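Local coordinates for tetratricopeptide repeat protein (Parabacteroides merdae ATCC 43184, PDB 4R7S) that is of unknown function but, as a tetratricopeptide repeat protein built of stacked helices, probably serves as a scaffold for binding partner proteins, at residues Lys93-Tyr98 with Leu117-Leu122; Gly148-Glu153 with Glu163-Tyr168; Arg183-Phe188 with Tyr214-Lys219; Arg229-Phe234 with Glu249-Thr254. One frame throughout, in Å; residues are numbered along the deposited sequence.

Overall arrangement
Fifteen helices and no strands make up this chain, and the four contacts follow one another along it. Interactions 1, 2 and 4 each join two helices consecutive in the chain, whereas interaction 3 pairs helix 178-189 with helix 211-223, skipping helix 193-206, which comes between them in the sequence. Interactions 1 and 2 have centres about 20 Å apart and touch through Ile120 on Gly148, Ile151 and Leu152. Interactions 2 and 3, centres about 16 Å apart, meet between helices 159-172 and 178-189; interactions 3 and 4, about 14 Å apart, are tied by the Arg217-Asp233 salt bridge. Interactions 1 and 4 do not touch, as expected of an array built by neighbour-to-neighbour packing.

Interaction 1 (Lys93-Tyr98 with Leu117-Leu122); sequences KALNDY and LLYIQL
Leu95 and Leu118 bring together helices 91-104 and 109-121, consecutive helices within a tetratricopeptide repeat region, where antiparallel helices pack one after another. The two segments run at 143° to each other, with axes 10.9 Å apart at their closest, so the gap is bridged by side chains. Leu118 and Leu95 share the bridging, and Leu118 works through one methyl. Its CG lies anti to the carbonyl carbon (chi1 -81°), and from there Leu118 CD1 reaches the opposite backbone, 3.7 Å from Leu95 N. Leu118 CD1 also touches Ala94 CB at 3.9 Å and lies at the edge of the Tyr98 ring, near its plane, 3.9 Å from Tyr98 CD2. One methyl thus packs against the methyl of Ala94, the backbone nitrogen of Leu95 and, a turn on, the rim of Tyr98. Leu95 answers with both of its branches. Leu95 CD2 turns to Leu122, the first residue beyond the helical backbone conformation, and meets Leu122 CD1 at 3.9 Å. Further out, Tyr98 packs on Ala82 of helix 75-87, and the Tyr119 ring stands edge-to-face with Trp127, so both aromatics carry the packing on to neighbouring helices. The other branch of Leu95 goes to Tyr119, whose side chain crosses that of Leu95 at about a right angle, with Leu95 CD1 3.7 Å from Tyr119 CE1 and 3.8 Å from Tyr119 OH.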
loop_
_atom_site.group_PDB
_atom_site.type_symbol
_atom_site.label_atom_id
_atom_site.label_comp_id
_atom_site.label_asym_id
_atom_site.label_seq_id
_atom_site.Cartn_x
_atom_site.Cartn_y
_atom_site.Cartn_z
ATOM N N LYS A 93 -1.685 -11.174 10.594
ATOM C CA LYS A 93 -2.687 -11.821 9.756
ATOM C C LYS A 93 -2.359 -11.635 8.256
ATOM O O LYS A 93 -2.483 -12.597 7.492
ATOM C CB LYS A 93 -4.090 -11.302 10.104
ATOM C CG LYS A 93 -4.661 -11.983 11.338
ATOM C CD LYS A 93 -6.115 -11.659 11.571
ATOM C CE LYS A 93 -6.654 -12.386 12.778
ATOM N NZ LYS A 93 -6.350 -11.660 14.035
ATOM N N ALA A 94 -1.871 -10.445 7.859
ATOM C CA ALA A 94 -1.495 -10.171 6.474
ATOM C C ALA A 94 -0.327 -11.043 6.069
ATOM O O ALA A 94 -0.389 -11.698 5.031
ATOM C CB ALA A 94 -1.145 -8.702 6.304
ATOM N N LEU A 95 0.716 -11.084 6.926
ATOM C CA LEU A 95 1.936 -11.876 6.767
ATOM C C LEU A 95 1.584 -13.356 6.629
ATOM O O LEU A 95 2.039 -13.990 5.674
ATOM C CB LEU A 95 2.897 -11.619 7.967
ATOM C CG LEU A 95 4.157 -12.502 8.149
ATOM C CD1 LEU A 95 5.095 -12.437 6.951
ATOM C CD2 LEU A 95 4.926 -12.081 9.378
ATOM N N ASN A 96 0.713 -13.879 7.517
ATOM C CA ASN A 96 0.277 -15.276 7.466
ATOM C C ASN A 96 -0.359 -15.638 6.089
ATOM O O ASN A 96 -0.110 -16.738 5.574
ATOM C CB ASN A 96 -0.699 -15.587 8.614
ATOM C CG ASN A 96 -1.319 -16.970 8.549
ATOM O OD1 ASN A 96 -0.620 -17.997 8.487
ATOM N ND2 ASN A 96 -2.655 -17.026 8.517
ATOM N N ASP A 97 -1.170 -14.724 5.505
ATOM C CA ASP A 97 -1.780 -14.957 4.187
ATOM C C ASP A 97 -0.710 -14.946 3.059
ATOM O O ASP A 97 -0.801 -15.790 2.149
ATOM C CB ASP A 97 -2.896 -13.945 3.905
ATOM C CG ASP A 97 -4.263 -14.308 4.472
ATOM O OD1 ASP A 97 -4.399 -15.410 5.067
ATOM O OD2 ASP A 97 -5.192 -13.496 4.325
ATOM N N TYR A 98 0.325 -14.041 3.151
ATOM C CA TYR A 98 1.431 -14.015 2.180
ATOM C C TYR A 98 2.257 -15.282 2.351
ATOM O O TYR A 98 2.740 -15.838 1.366
ATOM C CB TYR A 98 2.322 -12.753 2.303
ATOM C CG TYR A 98 1.625 -11.475 1.870
ATOM C CD1 TYR A 98 1.088 -11.349 0.586
ATOM C CD2 TYR A 98 1.526 -10.384 2.729
ATOM C CE1 TYR A 98 0.415 -10.193 0.192
ATOM C CE2 TYR A 98 0.877 -9.212 2.338
ATOM C CZ TYR A 98 0.307 -9.129 1.072
ATOM O OH TYR A 98 -0.362 -8.002 0.662
ATOM N N LEU A 117 7.935 -5.576 2.181
ATOM C CA LEU A 117 7.597 -4.322 2.858
ATOM C C LEU A 117 7.175 -4.580 4.296
ATOM O O LEU A 117 7.640 -3.860 5.187
ATOM C CB LEU A 117 6.463 -3.590 2.127
ATOM C CG LEU A 117 6.738 -3.070 0.710
ATOM C CD1 LEU A 117 5.510 -2.352 0.165
ATOM C CD2 LEU A 117 7.953 -2.128 0.665
ATOM N N LEU A 118 6.293 -5.605 4.532
ATOM C CA LEU A 118 5.831 -5.971 5.877
ATOM C C LEU A 118 6.997 -6.314 6.770
ATOM O O LEU A 118 7.005 -5.918 7.942
ATOM C CB LEU A 118 4.867 -7.164 5.873
ATOM C CG LEU A 118 3.419 -6.929 5.548
ATOM C CD1 LEU A 118 2.650 -8.206 5.744
ATOM C CD2 LEU A 118 2.807 -5.834 6.432
ATOM N N TYR A 119 7.974 -7.071 6.225
ATOM C CA TYR A 119 9.153 -7.486 6.958
ATOM C C TYR A 119 9.990 -6.253 7.353
ATOM O O TYR A 119 10.578 -6.244 8.442
ATOM C CB TYR A 119 9.990 -8.491 6.140
ATOM C CG TYR A 119 9.546 -9.941 6.228
ATOM C CD1 TYR A 119 9.093 -10.485 7.431
ATOM C CD2 TYR A 119 9.663 -10.794 5.130
ATOM C CE1 TYR A 119 8.732 -11.831 7.529
ATOM C CE2 TYR A 119 9.306 -12.138 5.217
ATOM C CZ TYR A 119 8.836 -12.653 6.419
ATOM O OH TYR A 119 8.498 -13.981 6.515
ATOM N N ILE A 120 10.011 -5.199 6.492
ATOM C CA ILE A 120 10.739 -3.963 6.790
ATOM C C ILE A 120 10.073 -3.335 8.018
ATOM O O ILE A 120 10.744 -3.084 9.018
ATOM C CB ILE A 120 10.816 -2.987 5.583
ATOM C CG1 ILE A 120 11.769 -3.490 4.494
ATOM C CG2 ILE A 120 11.217 -1.578 6.037
ATOM C CD1 ILE A 120 11.627 -2.734 3.147
ATOM N N GLN A 121 8.751 -3.159 7.950
ATOM C CA GLN A 121 7.913 -2.594 8.999
ATOM C C GLN A 121 8.058 -3.370 10.303
ATOM O O GLN A 121 8.038 -2.754 11.362
ATOM C CB GLN A 121 6.459 -2.584 8.533
ATOM C CG GLN A 121 5.446 -2.018 9.516
ATOM C CD GLN A 121 4.036 -2.063 8.978
ATOM O OE1 GLN A 121 3.787 -2.099 7.759
ATOM N NE2 GLN A 121 3.077 -2.037 9.885
ATOM N N LEU A 122 8.253 -4.696 10.230
ATOM C CA LEU A 122 8.398 -5.543 11.418
ATOM C C LEU A 122 9.850 -5.650 11.889
ATOM O O LEU A 122 10.138 -6.527 12.715
ATOM C CB LEU A 122 7.843 -6.948 11.155
ATOM C CG LEU A 122 6.308 -7.105 11.113
ATOM C CD1 LEU A 122 5.922 -8.541 10.762
ATOM C CD2 LEU A 122 5.667 -6.758 12.450
#

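Interaction 2 (Gly148-Glu153 with Glu163-Tyr168); sequences GHAILE and ERIFNY
Ala150 sets its methyl over one face of the Phe166 ring, a CH-pi contact in which Ala150 CB lies 3.9 Å from the Phe166 ring centroid and 21° off the ring normal. The methyl is displaced from the middle toward the rim, and the ring atom nearest to Ala150 CB is Phe166 CE2, at 3.6 Å. Ile165 closes on the same methyl: its CG2, anti to the backbone N, is 3.6 Å from Ala150 CB. One small side chain is therefore held between a branched aliphatic residue and an aromatic face. The segment axes come within 8.7 Å and run at 149°, close enough that on the side of Ala150 a single methyl suffices to make contact. Helices 143-156 and 159-172 form a helical hairpin of the kind from which tetratricopeptide repeat folds are built, and a small residue such as Ala150 at the crossing allows the helices to approach closely. The other branch of Ile165 ends at the backbone of helix 143-156, with Ile165 CD1 3.8 Å from Ala150 N and 4.0 Å from His149 CB. Glu153 brings only its CG near that methyl; its carboxylate is engaged by Arg156 and Asn158. Beyond the pair, the Phe166 side chain also packs on Leu147 and, in helix 178-189, on Arg183 and Leu186. Ala150 O accepts a hydrogen bond from Ser162 OG.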
loop_
_atom_site.group_PDB
_atom_site.type_symbol
_atom_site.label_atom_id
_atom_site.label_comp_id
_atom_site.label_asym_id
_atom_site.label_seq_id
_atom_site.Cartn_x
_atom_site.Cartn_y
_atom_site.Cartn_z
ATOM N N GLY A 148 12.566 -1.558 -2.901
ATOM C CA GLY A 148 12.410 -2.311 -1.665
ATOM C C GLY A 148 13.734 -2.363 -0.926
ATOM O O GLY A 148 13.785 -2.060 0.267
ATOM N N HIS A 149 14.823 -2.677 -1.657
ATOM C CA HIS A 149 16.187 -2.711 -1.125
ATOM C C HIS A 149 16.606 -1.328 -0.602
ATOM O O HIS A 149 17.168 -1.242 0.488
ATOM C CB HIS A 149 17.188 -3.206 -2.192
ATOM C CG HIS A 149 17.227 -4.697 -2.336
ATOM N ND1 HIS A 149 17.501 -5.521 -1.257
ATOM C CD2 HIS A 149 17.070 -5.461 -3.439
ATOM C CE1 HIS A 149 17.497 -6.751 -1.735
ATOM N NE2 HIS A 149 17.251 -6.763 -3.045
ATOM N N ALA A 150 16.276 -0.255 -1.351
ATOM C CA ALA A 150 16.575 1.118 -0.979
ATOM C C ALA A 150 15.901 1.499 0.360
ATOM O O ALA A 150 16.564 2.059 1.254
ATOM C CB ALA A 150 16.133 2.067 -2.090
ATOM N N ILE A 151 14.613 1.164 0.505
ATOM C CA ILE A 151 13.830 1.474 1.720
ATOM C C ILE A 151 14.384 0.664 2.889
ATOM O O ILE A 151 14.611 1.222 3.950
ATOM C CB ILE A 151 12.301 1.251 1.487
ATOM C CG1 ILE A 151 11.779 2.235 0.420
ATOM C CG2 ILE A 151 11.487 1.375 2.800
ATOM C CD1 ILE A 151 10.638 1.681 -0.387
ATOM N N LEU A 152 14.642 -0.625 2.670
ATOM C CA LEU A 152 15.221 -1.564 3.643
ATOM C C LEU A 152 16.554 -1.052 4.227
ATOM O O LEU A 152 16.725 -1.029 5.449
ATOM C CB LEU A 152 15.450 -2.904 2.928
ATOM C CG LEU A 152 16.269 -3.946 3.647
ATOM C CD1 LEU A 152 15.535 -4.444 4.847
ATOM C CD2 LEU A 152 16.544 -5.095 2.755
ATOM N N GLU A 153 17.484 -0.650 3.346
ATOM C CA GLU A 153 18.819 -0.166 3.707
ATOM C C GLU A 153 18.748 1.080 4.531
ATOM O O GLU A 153 19.477 1.189 5.520
ATOM C CB GLU A 153 19.690 0.048 2.469
ATOM C CG GLU A 153 20.142 -1.248 1.808
ATOM C CD GLU A 153 20.874 -2.313 2.614
ATOM O OE1 GLU A 153 21.097 -2.131 3.833
ATOM O OE2 GLU A 153 21.233 -3.346 2.006
ATOM N N GLU A 163 21.347 5.374 -0.519
ATOM C CA GLU A 163 21.576 6.528 -1.385
ATOM C C GLU A 163 22.083 6.080 -2.745
ATOM O O GLU A 163 21.648 6.623 -3.757
ATOM C CB GLU A 163 22.557 7.510 -0.724
ATOM C CG GLU A 163 22.764 8.764 -1.558
ATOM C CD GLU A 163 23.885 9.691 -1.149
ATOM O OE1 GLU A 163 24.880 9.239 -0.537
ATOM O OE2 GLU A 163 23.777 10.886 -1.485
ATOM N N ARG A 164 22.987 5.078 -2.772
ATOM C CA ARG A 164 23.502 4.545 -4.025
ATOM C C ARG A 164 22.351 4.016 -4.904
ATOM O O ARG A 164 22.313 4.329 -6.100
ATOM C CB ARG A 164 24.522 3.432 -3.745
ATOM C CG ARG A 164 25.253 2.953 -4.988
ATOM C CD ARG A 164 25.908 1.591 -4.803
ATOM N NE ARG A 164 24.978 0.537 -4.373
ATOM C CZ ARG A 164 24.135 -0.118 -5.166
ATOM N NH1 ARG A 164 24.054 0.185 -6.459
ATOM N NH2 ARG A 164 23.358 -1.074 -4.672
ATOM N N ILE A 165 21.398 3.258 -4.298
ATOM C CA ILE A 165 20.252 2.664 -5.002
ATOM C C ILE A 165 19.338 3.767 -5.550
ATOM O O ILE A 165 18.985 3.723 -6.730
ATOM C CB ILE A 165 19.474 1.665 -4.116
ATOM C CG1 ILE A 165 20.401 0.530 -3.648
ATOM C CG2 ILE A 165 18.233 1.123 -4.877
ATOM C CD1 ILE A 165 19.885 -0.333 -2.491
ATOM N N PHE A 166 18.969 4.749 -4.705
ATOM C CA PHE A 166 18.123 5.861 -5.135
ATOM C C PHE A 166 18.812 6.660 -6.209
ATOM O O PHE A 166 18.141 7.103 -7.124
ATOM C CB PHE A 166 17.751 6.793 -3.967
ATOM C CG PHE A 166 16.592 6.325 -3.136
ATOM C CD1 PHE A 166 15.303 6.298 -3.662
ATOM C CD2 PHE A 166 16.775 5.944 -1.819
ATOM C CE1 PHE A 166 14.219 5.865 -2.885
ATOM C CE2 PHE A 166 15.692 5.528 -1.038
ATOM C CZ PHE A 166 14.423 5.477 -1.580
ATOM N N ASN A 167 20.132 6.856 -6.116
ATOM C CA ASN A 167 20.816 7.623 -7.158
ATOM C C ASN A 167 20.765 6.863 -8.493
ATOM O O ASN A 167 20.522 7.476 -9.544
ATOM C CB ASN A 167 22.264 7.979 -6.770
ATOM C CG ASN A 167 22.367 8.989 -5.650
ATOM O OD1 ASN A 167 21.451 9.788 -5.386
ATOM N ND2 ASN A 167 23.509 8.983 -4.962
ATOM N N TYR A 168 20.932 5.531 -8.433
ATOM C CA TYR A 168 20.897 4.699 -9.622
ATOM C C TYR A 168 19.510 4.751 -10.284
ATOM O O TYR A 168 19.435 4.982 -11.490
ATOM C CB TYR A 168 21.318 3.245 -9.309
ATOM C CG TYR A 168 21.067 2.299 -10.467
ATOM C CD1 TYR A 168 21.749 2.448 -11.677
ATOM C CD2 TYR A 168 20.092 1.304 -10.384
ATOM C CE1 TYR A 168 21.500 1.605 -12.759
ATOM C CE2 TYR A 168 19.864 0.424 -11.448
ATOM C CZ TYR A 168 20.563 0.588 -12.638
ATOM O OH TYR A 168 20.341 -0.255 -13.703
#

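Interaction 3 (Arg183-Phe188 with Tyr214-Lys219); sequences RADLYF and YVLRGK
Segments 183-188 and 214-219 run roughly parallel, at 28°, with axes 10.9 Å apart at their closest and Asp185 level with Leu216. Leu216 spans most of the gap. Its CG stands anti to the backbone N (chi1 -165°), and its two methyls divide the opposing helix between them. Leu216 CD2 settles on the backbone, 3.6 Å from Asp185 N, with the methyl of Ala184 beside it. Leu216 CD1 sits between Asp185 and Phe188, 3.7 Å from Phe188 CB, and the side chains of Leu216 and Phe188 slide past each other in opposite directions. Asp185 OD1 is also near this methyl, 3.6 Å from Leu216 CD1, but the carboxylate finds its charged partner elsewhere, in a salt bridge from Asp185 OD2 to Lys154. Phe188 reaches across to Lys219, whose aliphatic stem crosses it at about a right angle: Phe188 CZ is 4.0 Å from both Lys219 CB and Lys219 CD. An alanine here in place of Phe188 would probably open a gap beside Lys219 and Leu216, depriving the lysine stem of the ring and leaving Leu216 CD1 only the CB of this residue. Lys219 NZ lies 6.2 Å from Asp185 OD1, too far for a salt bridge. Ala184 and Phe188 also touch helix 193-206, which lies between the two helices in the sequence. Such near-parallel packing of helices two places apart in the chain is characteristic of tetratricopeptide repeat folds, in which successive helical hairpins stack side by side.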
loop_
_atom_site.group_PDB
_atom_site.type_symbol
_atom_site.label_atom_id
_atom_site.label_comp_id
_atom_site.label_asym_id
_atom_site.label_seq_id
_atom_site.Cartn_x
_atom_site.Cartn_y
_atom_site.Cartn_z
ATOM N N ARG A 183 14.124 9.406 -1.856
ATOM C CA ARG A 183 15.470 9.907 -1.614
ATOM C C ARG A 183 15.443 11.055 -0.607
ATOM O O ARG A 183 16.316 11.082 0.270
ATOM C CB ARG A 183 16.181 10.334 -2.917
ATOM C CG ARG A 183 17.669 10.535 -2.691
ATOM C CD ARG A 183 18.446 10.682 -3.975
ATOM N NE ARG A 183 18.135 11.948 -4.611
ATOM C CZ ARG A 183 18.610 12.318 -5.787
ATOM N NH1 ARG A 183 19.441 11.526 -6.450
ATOM N NH2 ARG A 183 18.276 13.491 -6.304
ATOM N N ALA A 184 14.463 11.998 -0.725
ATOM C CA ALA A 184 14.346 13.115 0.229
ATOM C C ALA A 184 14.162 12.580 1.660
ATOM O O ALA A 184 14.796 13.079 2.581
ATOM C CB ALA A 184 13.187 14.043 -0.139
ATOM N N ASP A 185 13.338 11.535 1.826
ATOM C CA ASP A 185 13.071 10.928 3.130
ATOM C C ASP A 185 14.346 10.328 3.693
ATOM O O ASP A 185 14.578 10.417 4.904
ATOM C CB ASP A 185 11.951 9.870 3.052
ATOM C CG ASP A 185 11.449 9.448 4.425
ATOM O OD1 ASP A 185 10.908 10.313 5.150
ATOM O OD2 ASP A 185 11.649 8.264 4.798
ATOM N N LEU A 186 15.172 9.737 2.820
ATOM C CA LEU A 186 16.463 9.175 3.213
ATOM C C LEU A 186 17.383 10.291 3.692
ATOM O O LEU A 186 18.025 10.142 4.734
ATOM C CB LEU A 186 17.129 8.416 2.047
ATOM C CG LEU A 186 18.631 8.163 2.201
ATOM C CD1 LEU A 186 18.910 7.093 3.232
ATOM C CD2 LEU A 186 19.210 7.757 0.913
ATOM N N TYR A 187 17.435 11.411 2.940
ATOM C CA TYR A 187 18.280 12.541 3.306
ATOM C C TYR A 187 17.849 13.141 4.653
ATOM O O TYR A 187 18.708 13.448 5.481
ATOM C CB TYR A 187 18.299 13.588 2.204
ATOM C CG TYR A 187 19.100 13.175 0.983
ATOM C CD1 TYR A 187 20.285 12.447 1.113
ATOM C CD2 TYR A 187 18.733 13.600 -0.292
ATOM C CE1 TYR A 187 21.054 12.105 -0.005
ATOM C CE2 TYR A 187 19.499 13.272 -1.416
ATOM C CZ TYR A 187 20.651 12.513 -1.269
ATOM O OH TYR A 187 21.407 12.194 -2.372
ATOM N N PHE A 188 16.539 13.211 4.907
ATOM C CA PHE A 188 16.049 13.726 6.180
ATOM C C PHE A 188 16.482 12.795 7.302
ATOM O O PHE A 188 17.024 13.276 8.295
ATOM C CB PHE A 188 14.538 13.910 6.167
ATOM C CG PHE A 188 13.939 14.254 7.512
ATOM C CD1 PHE A 188 13.996 15.548 8.004
ATOM C CD2 PHE A 188 13.249 13.296 8.250
ATOM C CE1 PHE A 188 13.398 15.879 9.224
ATOM C CE2 PHE A 188 12.676 13.618 9.479
ATOM C CZ PHE A 188 12.750 14.910 9.957
ATOM N N TYR A 214 4.420 16.683 2.228
ATOM C CA TYR A 214 4.069 17.911 2.949
ATOM C C TYR A 214 4.503 17.760 4.407
ATOM O O TYR A 214 5.081 18.693 4.953
ATOM C CB TYR A 214 2.577 18.253 2.833
ATOM C CG TYR A 214 2.209 19.052 1.600
ATOM C CD1 TYR A 214 2.339 20.439 1.579
ATOM C CD2 TYR A 214 1.699 18.427 0.466
ATOM C CE1 TYR A 214 2.012 21.183 0.443
ATOM C CE2 TYR A 214 1.349 19.163 -0.672
ATOM C CZ TYR A 214 1.486 20.546 -0.671
ATOM O OH TYR A 214 1.090 21.290 -1.764
ATOM N N VAL A 215 4.316 16.553 5.008
ATOM C CA VAL A 215 4.766 16.257 6.387
ATOM C C VAL A 215 6.292 16.411 6.439
ATOM O O VAL A 215 6.797 17.109 7.314
ATOM C CB VAL A 215 4.307 14.861 6.897
ATOM C CG1 VAL A 215 5.067 14.431 8.157
ATOM C CG2 VAL A 215 2.812 14.835 7.150
ATOM N N LEU A 216 7.003 15.803 5.459
ATOM C CA LEU A 216 8.456 15.851 5.316
ATOM C C LEU A 216 8.956 17.301 5.224
ATOM O O LEU A 216 9.848 17.676 5.998
ATOM C CB LEU A 216 8.935 15.033 4.100
ATOM C CG LEU A 216 10.451 14.728 4.092
ATOM C CD1 LEU A 216 10.884 13.938 5.346
ATOM C CD2 LEU A 216 10.870 14.016 2.832
ATOM N N ARG A 217 8.363 18.121 4.330
ATOM C CA ARG A 217 8.729 19.536 4.255
ATOM C C ARG A 217 8.383 20.285 5.575
ATOM O O ARG A 217 9.136 21.168 6.001
ATOM C CB ARG A 217 8.056 20.227 3.066
ATOM C CG ARG A 217 8.734 21.567 2.759
ATOM C CD ARG A 217 8.280 22.145 1.456
ATOM N NE ARG A 217 6.894 22.590 1.536
ATOM C CZ ARG A 217 6.305 23.323 0.607
ATOM N NH1 ARG A 217 6.968 23.679 -0.485
ATOM N NH2 ARG A 217 5.041 23.701 0.755
ATOM N N GLY A 218 7.277 19.915 6.204
ATOM C CA GLY A 218 6.852 20.530 7.459
ATOM C C GLY A 218 7.823 20.253 8.591
ATOM O O GLY A 218 8.185 21.159 9.356
ATOM N N LYS A 219 8.299 18.994 8.657
ATOM C CA LYS A 219 9.248 18.527 9.656
ATOM C C LYS A 219 10.583 19.231 9.505
ATOM O O LYS A 219 11.225 19.556 10.519
ATOM C CB LYS A 219 9.417 17.024 9.558
ATOM C CG LYS A 219 8.356 16.242 10.309
ATOM C CD LYS A 219 8.814 14.811 10.429
ATOM C CE LYS A 219 7.707 13.844 10.742
ATOM N NZ LYS A 219 7.961 12.526 10.095
#

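Interaction 4 (Arg229-Phe234 with Glu249-Thr254); sequences RAALDF and ELLKLT
Phe234 and Leu250 cross at about a right angle, with the leucine stem pressed on the aromatic face. Leu250 CB lies over the middle of the ring, 3.7 Å from the Phe234 centroid and 8° off its normal, in a CH-pi contact. The opposite face carries Ala230 O from the preceding helical turn, so the ring is layered between a carbonyl and a methylene. Thr254 has its CG2 anti to the carbonyl carbon and its OG1 between that carbon and the backbone N (chi1 71°), which puts the methyl at the ring edge and the hydroxyl at Ala231. Thr254 CG2, near the ring plane, is 3.7 Å from Phe234 CE2, and Thr254 OG1 is 3.6 Å from Ala231 CB. Leu251 packs nearer the backbone of Phe234, with Leu251 CD2 3.8 Å from Phe234 CB. An alanine in place of Phe234 would probably open a gap between the helices, leaving Leu250 CB and Thr254 CG2 without the ring they pack on. Leu250 also touches Val215 of helix 211-223. The arrangement joins helices 227-238 and 244-252, the last two of the chain, and is consistent with the end of a tetratricopeptide-like helical array.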
loop_
_atom_site.group_PDB
_atom_site.type_symbol
_atom_site.label_atom_id
_atom_site.label_comp_id
_atom_site.label_asym_id
_atom_site.label_seq_id
_atom_site.Cartn_x
_atom_site.Cartn_y
_atom_site.Cartn_z
ATOM N N ARG A 229 5.367 28.285 9.089
ATOM C CA ARG A 229 5.467 27.683 7.753
ATOM C C ARG A 229 5.220 26.146 7.838
ATOM O O ARG A 229 4.441 25.603 7.047
ATOM C CB ARG A 229 6.818 28.020 7.100
ATOM C CG ARG A 229 6.715 29.205 6.131
ATOM C CD ARG A 229 8.014 29.963 5.899
ATOM N NE ARG A 229 9.087 29.162 5.294
ATOM C CZ ARG A 229 9.280 28.996 3.983
ATOM N NH1 ARG A 229 8.441 29.539 3.108
ATOM N NH2 ARG A 229 10.298 28.265 3.543
ATOM N N ALA A 230 5.785 25.486 8.871
ATOM C CA ALA A 230 5.611 24.054 9.114
ATOM C C ALA A 230 4.134 23.698 9.299
ATOM O O ALA A 230 3.630 22.782 8.632
ATOM C CB ALA A 230 6.411 23.634 10.342
ATOM N N ALA A 231 3.431 24.452 10.183
ATOM C CA ALA A 231 2.006 24.240 10.462
ATOM C C ALA A 231 1.163 24.286 9.178
ATOM O O ALA A 231 0.309 23.414 8.982
ATOM C CB ALA A 231 1.506 25.273 11.445
ATOM N N LEU A 232 1.470 25.247 8.272
ATOM C CA LEU A 232 0.756 25.399 6.991
ATOM C C LEU A 232 0.843 24.107 6.182
ATOM O O LEU A 232 -0.181 23.643 5.669
ATOM C CB LEU A 232 1.286 26.603 6.181
ATOM C CG LEU A 232 1.110 28.010 6.813
ATOM C CD1 LEU A 232 1.935 29.046 6.084
ATOM C CD2 LEU A 232 -0.364 28.443 6.881
ATOM N N ASP A 233 2.059 23.486 6.158
ATOM C CA ASP A 233 2.323 22.216 5.493
ATOM C C ASP A 233 1.623 21.050 6.213
ATOM O O ASP A 233 1.007 20.213 5.538
ATOM C CB ASP A 233 3.840 21.967 5.393
ATOM C CG ASP A 233 4.541 22.657 4.230
ATOM O OD1 ASP A 233 3.841 23.288 3.392
ATOM O OD2 ASP A 233 5.775 22.554 4.146
ATOM N N PHE A 234 1.671 21.012 7.578
ATOM C CA PHE A 234 0.983 19.955 8.331
ATOM C C PHE A 234 -0.524 20.019 8.091
ATOM O O PHE A 234 -1.134 18.969 7.854
ATOM C CB PHE A 234 1.299 20.024 9.831
ATOM C CG PHE A 234 2.742 19.769 10.221
ATOM C CD1 PHE A 234 3.523 18.846 9.521
ATOM C CD2 PHE A 234 3.310 20.424 11.305
ATOM C CE1 PHE A 234 4.855 18.613 9.878
ATOM C CE2 PHE A 234 4.643 20.193 11.661
ATOM C CZ PHE A 234 5.410 19.292 10.941
ATOM N N GLU A 249 -0.226 15.630 16.693
ATOM C CA GLU A 249 1.000 15.749 17.497
ATOM C C GLU A 249 2.041 16.678 16.854
ATOM O O GLU A 249 2.740 17.385 17.588
ATOM C CB GLU A 249 1.649 14.369 17.761
ATOM C CG GLU A 249 0.769 13.354 18.485
ATOM C CD GLU A 249 0.225 13.673 19.870
ATOM O OE1 GLU A 249 0.830 14.487 20.609
ATOM O OE2 GLU A 249 -0.791 13.040 20.238
ATOM N N LEU A 250 2.169 16.642 15.496
ATOM C CA LEU A 250 3.110 17.485 14.751
ATOM C C LEU A 250 2.699 18.938 14.866
ATOM O O LEU A 250 3.532 19.792 15.153
ATOM C CB LEU A 250 3.171 17.076 13.259
ATOM C CG LEU A 250 3.770 15.720 12.918
ATOM C CD1 LEU A 250 3.546 15.395 11.457
ATOM C CD2 LEU A 250 5.249 15.646 13.296
ATOM N N LEU A 251 1.392 19.203 14.691
ATOM C CA LEU A 251 0.801 20.530 14.825
ATOM C C LEU A 251 1.060 21.130 16.199
ATOM O O LEU A 251 1.385 22.316 16.252
ATOM C CB LEU A 251 -0.699 20.510 14.510
ATOM C CG LEU A 251 -0.983 20.563 13.006
ATOM C CD1 LEU A 251 -2.375 20.062 12.684
ATOM C CD2 LEU A 251 -0.718 21.968 12.431
ATOM N N LYS A 252 0.985 20.319 17.300
ATOM C CA LYS A 252 1.292 20.792 18.674
ATOM C C LYS A 252 2.735 21.338 18.787
ATOM O O LYS A 252 2.983 22.241 19.594
ATOM C CB LYS A 252 1.115 19.676 19.718
ATOM C CG LYS A 252 -0.321 19.273 20.006
ATOM C CD LYS A 252 -0.443 17.847 20.605
ATOM C CE LYS A 252 0.356 17.615 21.882
ATOM N NZ LYS A 252 0.007 16.317 22.536
ATOM N N LEU A 253 3.681 20.790 17.985
ATOM C CA LEU A 253 5.085 21.212 18.038
ATOM C C LEU A 253 5.302 22.597 17.369
ATOM O O LEU A 253 6.349 23.224 17.586
ATOM C CB LEU A 253 6.029 20.146 17.432
ATOM C CG LEU A 253 5.872 18.685 17.916
ATOM C CD1 LEU A 253 6.911 17.816 17.315
ATOM C CD2 LEU A 253 5.914 18.549 19.447
ATOM N N THR A 254 4.293 23.092 16.619
ATOM C CA THR A 254 4.324 24.408 15.959
ATOM C C THR A 254 3.656 25.513 16.805
ATOM O O THR A 254 3.761 26.683 16.435
ATOM C CB THR A 254 3.611 24.348 14.591
ATOM O OG1 THR A 254 2.209 24.206 14.798
ATOM C CG2 THR A 254 4.134 23.240 13.678
#